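Local coordinates for protein esterase (Xanthomonas oryzae pv. oryzae, PDB 3H2G) that acts as an esterase that degrades rice cell walls and contributes to the virulence of this bacterial pathogen, at residues Q273-T276 and D277-L280. Numbering follows the deposited sequence.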
ATOM      1  N   GLN A 273     -17.047   6.021   5.873  1.00  7.90           N
ATOM      2  CA  GLN A 273     -16.776   4.875   6.735  1.00  8.85           C
ATOM      3  C   GLN A 273     -15.438   4.194   6.479  1.00  9.25           C
ATOM      4  O   GLN A 273     -14.949   4.154   5.354  1.00  9.32           O
ATOM      5  CB  GLN A 273     -17.879   3.827   6.583  1.00 10.12           C
ATOM      6  CG  GLN A 273     -19.211   4.195   7.209  1.00 13.26           C
ATOM      7  CD  GLN A 273     -20.283   3.168   6.901  1.00 14.88           C
ATOM      8  OE1 GLN A 273     -20.894   3.194   5.833  1.00 15.22           O
ATOM      9  NE2 GLN A 273     -20.502   2.243   7.827  1.00 17.21           N
ATOM     10  N   SER A 274     -14.853   3.650   7.540  1.00  9.38           N
ATOM     11  CA  SER A 274     -13.598   2.919   7.424  1.00  9.40           C
ATOM     12  C   SER A 274     -14.000   1.483   7.092  1.00 10.16           C
ATOM     13  O   SER A 274     -15.144   1.096   7.324  1.00  8.94           O
ATOM     14  CB  SER A 274     -12.847   2.933   8.752  1.00 10.69           C
ATOM     15  OG  SER A 274     -13.574   2.219   9.740  1.00 10.34           O
ATOM     16  N   LEU A 275     -13.072   0.698   6.553  1.00 10.08           N
ATOM     17  CA  LEU A 275     -13.368  -0.693   6.225  1.00 12.46           C
ATOM     18  C   LEU A 275     -13.696  -1.466   7.496  1.00 13.44           C
ATOM     19  O   LEU A 275     -14.528  -2.377   7.485  1.00 11.72           O
ATOM     20  CB  LEU A 275     -12.175  -1.342   5.523  1.00 13.93           C
ATOM     21  CG  LEU A 275     -11.928  -0.903   4.081  1.00 17.00           C
ATOM     22  CD1 LEU A 275     -10.638  -1.520   3.571  1.00 19.14           C
ATOM     23  CD2 LEU A 275     -13.109  -1.321   3.213  1.00 17.04           C
ATOM     24  N   THR A 276     -13.035  -1.096   8.590  1.00 13.18           N
ATOM     25  CA  THR A 276     -13.257  -1.736   9.882  1.00 15.81           C
ATOM     26  C   THR A 276     -14.715  -1.569  10.291  1.00 14.64           C
ATOM     27  O   THR A 276     -15.377  -2.530  10.692  1.00 14.34           O
ATOM     28  CB  THR A 276     -12.372  -1.106  10.980  1.00 17.43           C
ATOM     29  OG1 THR A 276     -10.997  -1.409  10.724  1.00 21.26           O
ATOM     30  CG2 THR A 276     -12.759  -1.645  12.345  1.00 22.02           C
ATOM     31  N   ASP A 277     -15.204  -0.337  10.189  1.00 11.84           N
ATOM     32  CA  ASP A 277     -16.581  -0.020  10.536  1.00 12.15           C
ATOM     33  C   ASP A 277     -17.550  -0.794   9.645  1.00 11.02           C
ATOM     34  O   ASP A 277     -18.516  -1.384  10.128  1.00 10.07           O
ATOM     35  CB  ASP A 277     -16.814   1.490  10.402  1.00 15.19           C
ATOM     36  CG  ASP A 277     -18.268   1.881  10.592  1.00 19.74           C
ATOM     37  OD1 ASP A 277     -19.004   1.141  11.276  1.00 23.05           O
ATOM     38  OD2 ASP A 277     -18.674   2.940  10.066  1.00 24.52           O
ATOM     39  N   MET A 278     -17.282  -0.798   8.344  1.00  8.96           N
ATOM     40  CA  MET A 278     -18.144  -1.508   7.411  1.00  9.12           C
ATOM     41  C   MET A 278     -18.220  -2.999   7.712  1.00  8.49           C
ATOM     42  O   MET A 278     -19.295  -3.595   7.664  1.00  7.56           O
ATOM     43  CB  MET A 278     -17.656  -1.313   5.975  1.00  9.12           C
ATOM     44  CG  MET A 278     -17.912   0.068   5.412  1.00 12.87           C
ATOM     45  SD  MET A 278     -17.452   0.139   3.673  1.00 18.06           S
ATOM     46  CE  MET A 278     -16.150   1.378   3.715  1.00 12.22           C
ATOM     47  N   PHE A 279     -17.077  -3.604   8.019  1.00  8.35           N
ATOM     48  CA  PHE A 279     -17.058  -5.031   8.303  1.00  9.00           C
ATOM     49  C   PHE A 279     -17.714  -5.403   9.630  1.00  9.29           C
ATOM     50  O   PHE A 279     -18.417  -6.408   9.723  1.00  9.58           O
ATOM     51  CB  PHE A 279     -15.626  -5.564   8.291  1.00  9.08           C
ATOM     52  CG  PHE A 279     -15.546  -7.054   8.449  1.00  9.78           C
ATOM     53  CD1 PHE A 279     -16.073  -7.893   7.474  1.00 11.06           C
ATOM     54  CD2 PHE A 279     -14.987  -7.619   9.590  1.00 11.47           C
ATOM     55  CE1 PHE A 279     -16.049  -9.276   7.632  1.00 10.94           C
ATOM     56  CE2 PHE A 279     -14.960  -9.004   9.758  1.00 13.11           C
ATOM     57  CZ  PHE A 279     -15.492  -9.832   8.777  1.00 11.66           C
ATOM     58  N   LEU A 280     -17.478  -4.603  10.662  1.00  9.58           N
ATOM     59  CA  LEU A 280     -18.057  -4.894  11.970  1.00  8.65           C
ATOM     60  C   LEU A 280     -19.567  -4.664  12.008  1.00 10.16           C
ATOM     61  O   LEU A 280     -20.290  -5.379  12.707  1.00  9.64           O
ATOM     62  CB  LEU A 280     -17.385  -4.039  13.052  1.00 10.54           C
ATOM     63  CG  LEU A 280     -17.921  -4.178  14.485  1.00 12.68           C
ATOM     64  CD1 LEU A 280     -17.736  -5.609  14.965  1.00 15.00           C
ATOM     65  CD2 LEU A 280     -17.188  -3.211  15.413  1.00 13.06           C
TER
HETATM   66  O   HOH W   1     -16.078   4.728  10.104  1.00 15.43           O
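Ser274 caps the start of helix 275-280 by accepting the amide hydrogen of Asp277: N of Asp277 lies 3.1 Å from OG of Ser274, in a nearly straight bond. The hydroxyl gets there because chi1 of Ser274 (65°) sets OG between its own backbone N and carbonyl carbon, turned back over the first turn. Asp277 returns no direct bond to the Ser274 amide; a water bridges instead, accepting from N of Ser274 (3.0 Å) and donating to OD2 of Asp277. OD2 of Asp277 takes a second hydrogen bond, from NE2 of Gln273 at 3.0 Å. The extended Gln273 chain brings this N-H from above the carboxylate, 64° out of its plane, while OD2 lies almost within the amide plane. With CG of Asp277 anti to the backbone N (chi1 173°), the carboxylate is placed beside the cap, and its OD1 is held by ND2 of Asn281. A negative charge at this helix start probably interacts well with the helix dipole. Backbone bonds then wind the turn: N of Met278 to O of Ser274, N of Phe279 to O of Leu275, and N of Leu280 to O of Thr276. On the apolar side, the Met278 chain bends at its thioether, and CE of Met278 meets CD2 of Leu275 at 4.1 Å. The same methyl is in van der Waals contact with a carbonyl oxygen, CE of Met278 lying 3.4 Å from O of Gln273. Met278 and Phe279 also pack on Leu233 of helix 231-246, and Phe279 meets Phe230 edge-to-face. The whole is a serine N-cap with a water-mediated link in place of a capping box's direct return bond, starting a short surface helix packed against helix 231-246.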